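Local coordinates for hypothetical membrane protein (PDB 6JS9), which binds heme through its N-terminal HtaA domain and probably passes it on within the heme uptake machinery of Corynebacterium glutamicum, at residues A101-D106 and V130-S135; T65-G70 and D91-F96; V108-K113 and G121-S126. One frame throughout, in Å; residues are numbered along the deposited sequence.

The three contacts lie along one antiparallel sheet of the HtaA domain. Contact 2 closes the hairpin of strands 63-79 and 82-97, and contact 1 sits one strand further on, their centres about 9 Å apart. They are joined by Val104 O to Lys93 N and Gln102 N to Val95 O, both 2.8 Å, probably hydrogen bonds. Strand 100-110 carries the sheet on to contact 3, nested inside the loop that contact 1 closes, their centres about 20 Å apart. Of the three, only contact 3 holds residues of the heme pocket (Arg110, Glu111, Phe112); in contact 1 the Leu131 side chain is about 10 Å from the heme, and contact 2 lies away from the heme-binding residues.

Contact 1: A101-D106 and V130-S135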
loop_
_atom_site.group_PDB
_atom_site.type_symbol
_atom_site.label_atom_id
_atom_site.label_comp_id
_atom_site.label_asym_id
_atom_site.label_seq_id
_atom_site.Cartn_x
_atom_site.Cartn_y
_atom_site.Cartn_z
ATOM N N ALA A 101 7.028 -11.336 -1.448
ATOM C CA ALA A 101 6.109 -10.797 -0.461
ATOM C C ALA A 101 4.833 -10.347 -1.168
ATOM O O ALA A 101 4.799 -10.178 -2.389
ATOM C CB ALA A 101 6.726 -9.626 0.314
ATOM N N GLN A 102 3.779 -10.157 -0.379
ATOM C CA GLN A 102 2.537 -9.536 -0.827
ATOM C C GLN A 102 2.253 -8.307 0.023
ATOM O O GLN A 102 2.491 -8.310 1.235
ATOM C CB GLN A 102 1.380 -10.517 -0.724
ATOM C CG GLN A 102 1.552 -11.692 -1.634
ATOM C CD GLN A 102 0.414 -12.652 -1.536
ATOM O OE1 GLN A 102 0.095 -13.141 -0.448
ATOM N NE2 GLN A 102 -0.218 -12.937 -2.672
ATOM N N LEU A 103 1.759 -7.253 -0.609
ATOM C CA LEU A 103 1.315 -6.060 0.098
ATOM C C LEU A 103 -0.202 -6.118 0.197
ATOM O O LEU A 103 -0.889 -6.100 -0.828
ATOM C CB LEU A 103 1.761 -4.787 -0.627
ATOM C CG LEU A 103 3.232 -4.394 -0.533
ATOM C CD1 LEU A 103 3.563 -3.228 -1.469
ATOM C CD2 LEU A 103 3.602 -4.044 0.901
ATOM N N VAL A 104 -0.722 -6.203 1.421
ATOM C CA VAL A 104 -2.149 -6.373 1.677
ATOM C C VAL A 104 -2.676 -5.115 2.349
ATOM O O VAL A 104 -2.019 -4.557 3.233
ATOM C CB VAL A 104 -2.391 -7.614 2.548
ATOM C CG1 VAL A 104 -3.881 -7.831 2.784
ATOM C CG2 VAL A 104 -1.772 -8.818 1.869
ATOM N N VAL A 105 -3.853 -4.652 1.913
ATOM C CA VAL A 105 -4.458 -3.430 2.431
ATOM C C VAL A 105 -5.953 -3.639 2.622
ATOM O O VAL A 105 -6.569 -4.543 2.044
ATOM C CB VAL A 105 -4.235 -2.201 1.512
ATOM C CG1 VAL A 105 -2.748 -1.939 1.284
ATOM C CG2 VAL A 105 -4.966 -2.381 0.210
ATOM N N ASP A 106 -6.530 -2.789 3.462
ATOM C CA ASP A 106 -7.965 -2.575 3.487
ATOM C C ASP A 106 -8.244 -1.321 2.672
ATOM O O ASP A 106 -7.512 -0.331 2.769
ATOM C CB ASP A 106 -8.492 -2.401 4.918
ATOM C CG ASP A 106 -8.504 -3.701 5.726
ATOM O OD1 ASP A 106 -8.150 -4.780 5.199
ATOM O OD2 ASP A 106 -8.886 -3.639 6.916
ATOM N N VAL A 130 -5.164 -8.234 -1.616
ATOM C CA VAL A 130 -3.763 -8.273 -2.030
ATOM C C VAL A 130 -3.589 -7.255 -3.154
ATOM O O VAL A 130 -4.019 -7.477 -4.288
ATOM C CB VAL A 130 -3.309 -9.670 -2.467
ATOM C CG1 VAL A 130 -1.865 -9.609 -2.914
ATOM C CG2 VAL A 130 -3.446 -10.674 -1.320
ATOM N N LEU A 131 -2.943 -6.138 -2.841
ATOM C CA LEU A 131 -2.810 -5.046 -3.792
ATOM C C LEU A 131 -1.642 -5.247 -4.755
ATOM O O LEU A 131 -1.719 -4.839 -5.917
ATOM C CB LEU A 131 -2.635 -3.733 -3.024
ATOM C CG LEU A 131 -2.537 -2.447 -3.837
ATOM C CD1 LEU A 131 -3.722 -2.307 -4.781
ATOM C CD2 LEU A 131 -2.423 -1.237 -2.898
ATOM N N ALA A 132 -0.546 -5.843 -4.288
ATOM C CA ALA A 132 0.662 -5.968 -5.094
ATOM C C ALA A 132 1.452 -7.193 -4.661
ATOM O O ALA A 132 1.469 -7.555 -3.480
ATOM C CB ALA A 132 1.559 -4.723 -4.985
ATOM N N ASP A 133 2.103 -7.820 -5.641
ATOM C CA ASP A 133 3.128 -8.831 -5.413
ATOM C C ASP A 133 4.495 -8.162 -5.441
ATOM O O ASP A 133 4.752 -7.283 -6.272
ATOM C CB ASP A 133 3.070 -9.917 -6.490
ATOM C CG ASP A 133 1.885 -10.861 -6.328
ATOM O OD1 ASP A 133 1.703 -11.418 -5.221
ATOM O OD2 ASP A 133 1.150 -11.061 -7.322
ATOM N N VAL A 134 5.375 -8.577 -4.531
ATOM C CA VAL A 134 6.690 -7.965 -4.373
ATOM C C VAL A 134 7.761 -9.006 -4.665
ATOM O O VAL A 134 7.694 -10.133 -4.159
ATOM C CB VAL A 134 6.894 -7.394 -2.958
ATOM C CG1 VAL A 134 8.176 -6.552 -2.908
ATOM C CG2 VAL A 134 5.678 -6.605 -2.513
ATOM N N SER A 135 8.756 -8.620 -5.453
ATOM C CA SER A 135 9.941 -9.436 -5.683
ATOM C C SER A 135 11.077 -8.777 -4.912
ATOM O O SER A 135 11.623 -7.756 -5.339
ATOM C CB SER A 135 10.245 -9.556 -7.172
ATOM O OG SER A 135 9.101 -10.022 -7.871
#
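A classic beta bulge interrupts the antiparallel pairing of strands 100-110 and 129-136 in the sheet of this heme-binding domain. Ala101 pairs with Val134 and Leu103 with Ala132 as hydrogen-bonded pairs, with Gln102 and Asp133 as the non-hydrogen-bonded pair between them. Beyond Leu103 the register slips by one residue, so that Val104 lies opposite Val130.

The backbone bonds follow this pattern. Leu103 N meets Ala132 O in the plane of the carbonyl, nearly straight at 173°. In the bulge, Leu103 O serves two donors: Leu131 N approaches almost along the C=O axis at 2.9 Å, whereas the bond from Ala132 N is weak. Val134 N comes to Ala101 O from above the carbonyl plane, at 2.7 Å.

Apolar contacts occupy the face bearing Ala101, Leu103, Ala132 and Val134. Val134 CG2, anti to its own carbonyl carbon, crosses obliquely to Leu103 CG at 3.8 Å. The Leu103 side chain also meets Trp15 and Thr176 from loops, burying this face. At the bulge, Leu131 turns its CB toward the partner strand, and its CD2 reaches Val105 CG2, the branch held between backbone N and carbonyl carbon. Leu131 also packs on Leu155 of the next strand.

The other face, partly exposed, mixes the polar pair Gln102 and Asp133 with Val104 and Val130. Gln102 is extended beyond CG and lies alongside Asp133, both pointing the same way. Its amide is nearly coplanar with the carboxylate, 8° apart, with Gln102 NE2 3.5 Å from Asp133 OD1. Further along this face, the CG2 methyls of Val104 and Val130 meet at 4.1 Å, and Val130 CG1 tucks beside the Gln102 amide, 3.7 Å from NE2.

Contact 2: T65-G70 and D91-F96; sequences TVEFNG and DIKMVF
Phe68 lays the edge of its ring along strand 82-97, with CE1 3.9 Å from Met94 CB and Ile92 O in the ring plane. The two side chains run side by side; CG of Phe68 is anti to its carbonyl carbon, and the extended Met94 chain goes on to Leu103, and its terminal methyl CE to Ala101, of strand 100-110. On the same buried face, Val66 CG2 crosses obliquely to Phe96 CE1. Phe49 of strand 48-58, the neighbour of strand 63-79 on its other side, packs against both Phe68 and Ile92.

These strands form an antiparallel beta hairpin. Val66 and Met94 make a hydrogen-bonded pair through two in-plane bonds, while Phe68 N points nearly along the C=O axis of Ile92 at 3.0 Å from its O. Where the strands part, water takes over: one molecule donates to both Phe68 O and Ile92 O, and a second donates to Phe68 O and Gly70 O while accepting from Ile92 N, at 2.9 Å.

The opposite face is partly exposed. Thr65 OG1 lies over the two methyls of Val95, 3.7 Å from CG1 and from CG2. Glu67 and Lys93 run side by side, pointing the same way, as extended chains. Glu67 CG is 3.9 Å from Lys93 CG, and the chains end in a long salt bridge of 4.0 Å from Glu67 OE2 to Lys93 NZ. Arg52 and Asp128 add further weak, long ion pairs to Glu67 and Lys93 respectively. The hairpin therefore has a buried apolar side and a partly exposed side whose ion pairs are long and so probably weak, while the strands are joined directly by three backbone hydrogen bonds.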
loop_
_atom_site.group_PDB
_atom_site.type_symbol
_atom_site.label_atom_id
_atom_site.label_comp_id
_atom_site.label_asym_id
_atom_site.label_seq_id
_atom_site.Cartn_x
_atom_site.Cartn_y
_atom_site.Cartn_z
ATOM N N THR A 65 4.059 -12.414 8.682
ATOM C CA THR A 65 3.339 -11.190 8.332
ATOM C C THR A 65 3.715 -10.066 9.287
ATOM O O THR A 65 3.803 -10.279 10.496
ATOM C CB THR A 65 1.821 -11.407 8.377
ATOM O OG1 THR A 65 1.472 -12.458 7.474
ATOM C CG2 THR A 65 1.083 -10.143 7.978
ATOM N N VAL A 66 3.916 -8.862 8.751
ATOM C CA VAL A 66 4.139 -7.682 9.580
ATOM C C VAL A 66 3.036 -6.670 9.293
ATOM O O VAL A 66 2.847 -6.251 8.141
ATOM C CB VAL A 66 5.526 -7.071 9.350
ATOM C CG1 VAL A 66 5.713 -5.858 10.247
ATOM C CG2 VAL A 66 6.602 -8.101 9.621
ATOM N N GLU A 67 2.304 -6.285 10.338
ATOM C CA GLU A 67 1.284 -5.252 10.230
ATOM C C GLU A 67 1.915 -3.899 10.533
ATOM O O GLU A 67 2.780 -3.793 11.406
ATOM C CB GLU A 67 0.139 -5.527 11.202
ATOM C CG GLU A 67 -0.613 -6.814 10.912
ATOM C CD GLU A 67 -1.739 -7.051 11.895
ATOM O OE1 GLU A 67 -1.804 -6.332 12.920
ATOM O OE2 GLU A 67 -2.564 -7.950 11.636
ATOM N N PHE A 68 1.468 -2.869 9.818
ATOM C CA PHE A 68 2.052 -1.534 9.885
ATOM C C PHE A 68 1.031 -0.507 10.359
ATOM O O PHE A 68 -0.176 -0.671 10.164
ATOM C CB PHE A 68 2.593 -1.102 8.509
ATOM C CG PHE A 68 3.804 -1.873 8.077
ATOM C CD1 PHE A 68 3.670 -3.078 7.402
ATOM C CD2 PHE A 68 5.081 -1.406 8.373
ATOM C CE1 PHE A 68 4.785 -3.816 7.021
ATOM C CE2 PHE A 68 6.208 -2.130 7.992
ATOM C CZ PHE A 68 6.056 -3.338 7.310
ATOM N N ASN A 69 1.532 0.552 10.996
ATOM C CA ASN A 69 0.733 1.734 11.272
ATOM C C ASN A 69 0.679 2.621 10.044
ATOM O O ASN A 69 1.687 2.804 9.355
ATOM C CB ASN A 69 1.330 2.535 12.425
ATOM C CG ASN A 69 1.178 1.829 13.743
ATOM O OD1 ASN A 69 0.068 1.443 14.126
ATOM N ND2 ASN A 69 2.290 1.638 14.443
ATOM N N GLY A 70 -0.487 3.182 9.781
ATOM C CA GLY A 70 -0.610 4.253 8.811
ATOM C C GLY A 70 -1.785 4.073 7.874
ATOM O O GLY A 70 -2.317 2.977 7.693
ATOM N N ASP A 91 -4.666 -0.418 7.135
ATOM C CA ASP A 91 -4.326 -1.766 7.600
ATOM C C ASP A 91 -3.349 -2.439 6.639
ATOM O O ASP A 91 -3.579 -3.537 6.129
ATOM C CB ASP A 91 -5.585 -2.609 7.804
ATOM C CG ASP A 91 -6.478 -2.064 8.902
ATOM O OD1 ASP A 91 -6.061 -2.070 10.090
ATOM O OD2 ASP A 91 -7.593 -1.604 8.563
ATOM N N ILE A 92 -2.258 -1.732 6.367
ATOM C CA ILE A 92 -1.228 -2.223 5.463
ATOM C C ILE A 92 -0.470 -3.355 6.146
ATOM O O ILE A 92 -0.080 -3.244 7.318
ATOM C CB ILE A 92 -0.305 -1.060 5.060
ATOM C CG1 ILE A 92 -1.096 -0.053 4.209
ATOM C CG2 ILE A 92 0.953 -1.555 4.350
ATOM C CD1 ILE A 92 -0.997 1.369 4.696
ATOM N N LYS A 93 -0.288 -4.464 5.421
ATOM C CA LYS A 93 0.430 -5.641 5.892
ATOM C C LYS A 93 1.396 -6.101 4.815
ATOM O O LYS A 93 1.124 -5.982 3.623
ATOM C CB LYS A 93 -0.523 -6.804 6.220
ATOM C CG LYS A 93 -1.598 -6.452 7.206
ATOM C CD LYS A 93 -2.649 -7.530 7.299
ATOM C CE LYS A 93 -3.868 -6.963 8.014
ATOM N NZ LYS A 93 -4.862 -8.005 8.407
ATOM N N MET A 94 2.522 -6.651 5.233
ATOM C CA MET A 94 3.436 -7.296 4.302
ATOM C C MET A 94 3.559 -8.760 4.697
ATOM O O MET A 94 3.905 -9.069 5.843
ATOM C CB MET A 94 4.794 -6.599 4.297
ATOM C CG MET A 94 5.561 -6.819 3.027
ATOM S SD MET A 94 6.819 -5.556 2.808
ATOM C CE MET A 94 7.646 -6.218 1.368
ATOM N N VAL A 95 3.229 -9.653 3.765
ATOM C CA VAL A 95 3.275 -11.099 3.979
ATOM C C VAL A 95 4.480 -11.639 3.216
ATOM O O VAL A 95 4.529 -11.550 1.978
ATOM C CB VAL A 95 1.980 -11.789 3.521
ATOM C CG1 VAL A 95 2.000 -13.284 3.894
ATOM C CG2 VAL A 95 0.756 -11.106 4.117
ATOM N N PHE A 96 5.445 -12.209 3.945
ATOM C CA PHE A 96 6.716 -12.624 3.362
ATOM C C PHE A 96 6.737 -14.122 3.078
ATOM O O PHE A 96 6.248 -14.932 3.873
ATOM C CB PHE A 96 7.888 -12.284 4.284
ATOM C CG PHE A 96 8.023 -10.823 4.588
ATOM C CD1 PHE A 96 7.299 -10.249 5.624
ATOM C CD2 PHE A 96 8.903 -10.032 3.868
ATOM C CE1 PHE A 96 7.434 -8.912 5.924
ATOM C CE2 PHE A 96 9.042 -8.696 4.161
ATOM C CZ PHE A 96 8.312 -8.135 5.196
HETATM O O HOH W 1 -2.031 -3.232 9.557
HETATM O O HOH W 2 -1.697 0.439 8.205
#

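Contact 3: V108-K113 and G121-S126. With HEM (protoporphyrin IX containing Fe), chain C.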
loop_
_atom_site.group_PDB
_atom_site.type_symbol
_atom_site.label_atom_id
_atom_site.label_comp_id
_atom_site.label_asym_id
_atom_site.label_seq_id
_atom_site.Cartn_x
_atom_site.Cartn_y
_atom_site.Cartn_z
ATOM N N VAL A 108 -11.285 1.476 1.347
ATOM C CA VAL A 108 -12.613 2.067 1.328
ATOM C C VAL A 108 -12.602 3.065 0.177
ATOM O O VAL A 108 -11.904 4.085 0.244
ATOM C CB VAL A 108 -12.963 2.749 2.655
ATOM C CG1 VAL A 108 -14.307 3.440 2.553
ATOM C CG2 VAL A 108 -12.947 1.715 3.793
ATOM N N ALA A 109 -13.341 2.762 -0.887
ATOM C CA ALA A 109 -13.132 3.462 -2.143
ATOM C C ALA A 109 -14.436 3.584 -2.910
ATOM O O ALA A 109 -15.189 2.611 -3.026
ATOM C CB ALA A 109 -12.094 2.736 -3.010
ATOM N N ARG A 110 -14.688 4.776 -3.450
ATOM C CA ARG A 110 -15.796 4.925 -4.382
ATOM C C ARG A 110 -15.549 4.067 -5.615
ATOM O O ARG A 110 -14.434 4.024 -6.145
ATOM C CB ARG A 110 -15.985 6.386 -4.781
ATOM C CG ARG A 110 -16.565 7.243 -3.673
ATOM C CD ARG A 110 -16.982 8.595 -4.184
ATOM N NE ARG A 110 -17.232 9.517 -3.082
ATOM C CZ ARG A 110 -18.404 9.633 -2.467
ATOM N NH1 ARG A 110 -18.553 10.501 -1.471
ATOM N NH2 ARG A 110 -19.429 8.883 -2.850
ATOM N N GLU A 111 -16.588 3.352 -6.042
ATOM C CA GLU A 111 -16.558 2.653 -7.319
ATOM C C GLU A 111 -16.356 3.642 -8.463
ATOM O O GLU A 111 -16.919 4.742 -8.460
ATOM C CB GLU A 111 -17.870 1.888 -7.512
ATOM C CG GLU A 111 -17.911 1.003 -8.738
ATOM C CD GLU A 111 -19.272 0.351 -8.944
ATOM O OE1 GLU A 111 -20.260 0.818 -8.331
ATOM O OE2 GLU A 111 -19.347 -0.628 -9.720
ATOM N N PHE A 112 -15.552 3.246 -9.449
ATOM C CA PHE A 112 -15.373 4.058 -10.648
ATOM C C PHE A 112 -16.568 3.854 -11.571
ATOM O O PHE A 112 -16.877 2.719 -11.944
ATOM C CB PHE A 112 -14.082 3.680 -11.364
ATOM C CG PHE A 112 -13.965 4.288 -12.723
ATOM C CD1 PHE A 112 -13.723 5.643 -12.868
ATOM C CD2 PHE A 112 -14.121 3.516 -13.856
ATOM C CE1 PHE A 112 -13.632 6.212 -14.119
ATOM C CE2 PHE A 112 -14.029 4.082 -15.114
ATOM C CZ PHE A 112 -13.776 5.430 -15.244
ATOM N N LYS A 113 -17.249 4.939 -11.938
ATOM C CA LYS A 113 -18.476 4.829 -12.719
ATOM C C LYS A 113 -18.319 5.250 -14.171
ATOM O O LYS A 113 -19.270 5.101 -14.940
ATOM C CB LYS A 113 -19.597 5.669 -12.088
ATOM C CG LYS A 113 -19.931 5.283 -10.660
ATOM C CD LYS A 113 -20.409 3.840 -10.567
ATOM C CE LYS A 113 -21.804 3.652 -11.160
ATOM N NZ LYS A 113 -22.858 4.424 -10.422
ATOM N N GLY A 121 -19.667 7.070 -7.583
ATOM C CA GLY A 121 -19.807 5.760 -6.985
ATOM C C GLY A 121 -20.042 5.823 -5.487
ATOM O O GLY A 121 -19.607 6.750 -4.803
ATOM N N GLU A 122 -20.749 4.816 -4.985
ATOM C CA GLU A 122 -20.854 4.612 -3.551
ATOM C C GLU A 122 -19.561 3.986 -3.032
ATOM O O GLU A 122 -18.785 3.389 -3.786
ATOM C CB GLU A 122 -22.049 3.714 -3.212
ATOM C CG GLU A 122 -23.316 3.998 -4.026
ATOM C CD GLU A 122 -24.486 4.498 -3.179
ATOM O OE1 GLU A 122 -24.245 5.226 -2.191
ATOM O OE2 GLU A 122 -25.651 4.160 -3.503
ATOM N N TYR A 123 -19.329 4.130 -1.730
ATOM C CA TYR A 123 -18.143 3.539 -1.124
ATOM C C TYR A 123 -18.236 2.015 -1.154
ATOM O O TYR A 123 -19.277 1.435 -0.827
ATOM C CB TYR A 123 -17.975 4.039 0.310
ATOM C CG TYR A 123 -17.610 5.502 0.400
ATOM C CD1 TYR A 123 -16.318 5.929 0.122
ATOM C CD2 TYR A 123 -18.546 6.453 0.765
ATOM C CE1 TYR A 123 -15.973 7.256 0.200
ATOM C CE2 TYR A 123 -18.207 7.790 0.844
ATOM C CZ TYR A 123 -16.921 8.186 0.555
ATOM O OH TYR A 123 -16.570 9.516 0.626
ATOM N N ILE A 124 -17.156 1.366 -1.585
ATOM C CA ILE A 124 -17.017 -0.085 -1.527
ATOM C C ILE A 124 -15.968 -0.415 -0.474
ATOM O O ILE A 124 -14.849 0.114 -0.517
ATOM C CB ILE A 124 -16.605 -0.671 -2.887
ATOM C CG1 ILE A 124 -17.601 -0.291 -3.976
ATOM C CG2 ILE A 124 -16.450 -2.183 -2.797
ATOM C CD1 ILE A 124 -17.190 -0.809 -5.336
ATOM N N ILE A 125 -16.326 -1.285 0.466
ATOM C CA ILE A 125 -15.388 -1.765 1.471
ATOM C C ILE A 125 -14.730 -3.034 0.941
ATOM O O ILE A 125 -15.405 -4.038 0.688
ATOM C CB ILE A 125 -16.082 -2.036 2.814
ATOM C CG1 ILE A 125 -17.049 -0.915 3.183
ATOM C CG2 ILE A 125 -15.029 -2.226 3.909
ATOM C CD1 ILE A 125 -16.396 0.417 3.360
ATOM N N SER A 126 -13.413 -3.000 0.786
ATOM C CA SER A 126 -12.651 -4.156 0.325
ATOM C C SER A 126 -11.591 -4.446 1.383
ATOM O O SER A 126 -10.544 -3.793 1.422
ATOM C CB SER A 126 -12.030 -3.889 -1.048
ATOM O OG SER A 126 -13.021 -3.550 -1.996
HETATM C CHA HEM C . -6.192 8.214 -15.017
HETATM C CHB HEM C . -8.392 6.090 -11.241
HETATM C CHC HEM C . -12.351 8.858 -11.841
HETATM C CHD HEM C . -10.333 10.650 -15.881
HETATM C C1A HEM C . -6.425 7.407 -13.918
HETATM C C2A HEM C . -5.488 6.481 -13.315
HETATM C C3A HEM C . -6.077 5.891 -12.270
HETATM C C4A HEM C . -7.426 6.429 -12.170
HETATM C CMA HEM C . -5.415 4.825 -11.353
HETATM C CAA HEM C . -4.053 6.256 -13.812
HETATM C CBA HEM C . -3.191 7.453 -13.415
HETATM C CGA HEM C . -1.768 7.162 -13.797
HETATM O O1A HEM C . -1.048 6.513 -12.985
HETATM O O2A HEM C . -1.372 7.577 -14.920
HETATM C C1B HEM C . -9.646 6.643 -11.086
HETATM C C2B HEM C . -10.616 6.236 -10.079
HETATM C C3B HEM C . -11.720 6.998 -10.234
HETATM C C4B HEM C . -11.472 7.916 -11.344
HETATM C CMB HEM C . -10.330 5.109 -9.043
HETATM C CAB HEM C . -13.063 7.024 -9.446
HETATM C CBB HEM C . -13.360 6.229 -8.409
HETATM C C1C HEM C . -12.172 9.587 -13.005
HETATM C C2C HEM C . -13.098 10.547 -13.571
HETATM C C3C HEM C . -12.542 11.045 -14.690
HETATM C C4C HEM C . -11.237 10.423 -14.858
HETATM C CMC HEM C . -14.463 10.860 -12.925
HETATM C CAC HEM C . -13.108 12.099 -15.680
HETATM C CBC HEM C . -14.312 12.656 -15.564
HETATM C C1D HEM C . -9.036 10.174 -16.000
HETATM C C2D HEM C . -8.065 10.532 -17.030
HETATM C C3D HEM C . -6.925 9.855 -16.790
HETATM C C4D HEM C . -7.127 9.048 -15.604
HETATM C CMD HEM C . -8.300 11.525 -18.194
HETATM C CAD HEM C . -5.595 9.912 -17.584
HETATM C CBD HEM C . -4.801 11.061 -16.951
HETATM C CGD HEM C . -3.444 11.249 -17.590
HETATM O O1D HEM C . -2.879 12.356 -17.416
HETATM O O2D HEM C . -2.922 10.323 -18.270
HETATM N NA HEM C . -7.589 7.348 -13.186
HETATM N NB HEM C . -10.212 7.665 -11.838
HETATM N NC HEM C . -11.049 9.558 -13.806
HETATM N ND HEM C . -8.410 9.270 -15.153
HETATM FE FE HEM C . -9.192 8.686 -13.316
HETATM O O HOH W 3 -17.130 7.488 -8.230
#
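Arg110 and Tyr123 cross obliquely above the edge of the sheet, guanidinium and phenol planes 39° apart. The Arg110 chain, extended from CG to NE, passes over one face of the ring: CG makes a CH-pi contact 4.2 Å from the ring centroid, and CZ beyond it an off-centre cation-pi contact. Gly121 O lies at the guanidinium edge, in its plane, and accepts from NH2 at 2.9 Å, which restrains the group's rotation. NH1 comes near Tyr123 OH at too poor an angle for a hydrogen bond; the hydroxyl instead bonds to Asp86.

Val108 runs alongside Ile125, with both methyls close to Ile125 CD1, and its CG1 touches the tyrosine ring. On the reverse face Ala109 and Ile124 form a hydrogen-bonded pair, Ile124 N to Ala109 O 2.7 Å, and Ile124 CD1 reaches back to Glu111 CB at 3.5 Å. Gly121 CA makes a CA-H...O contact to Glu111 O, 3.4 Å, and a CB at this position would run into that oxygen. A water bridges Glu111 O and Gly121 N.

Past the strand, Phe112 CD1 lies 3.5 Å from heme C4B, and Arg110 O is 3.3 Å from the terminal vinyl carbon CBB.

Strand 82-97 continues the antiparallel pair of strands 100-110 and 123-127, bonding to Val108 and Arg110 through Thr88 and Asp86, while the loop beyond Arg110 leads to the heme pocket, where Tyr24 of helix 19-26 is the axial ligand of the iron.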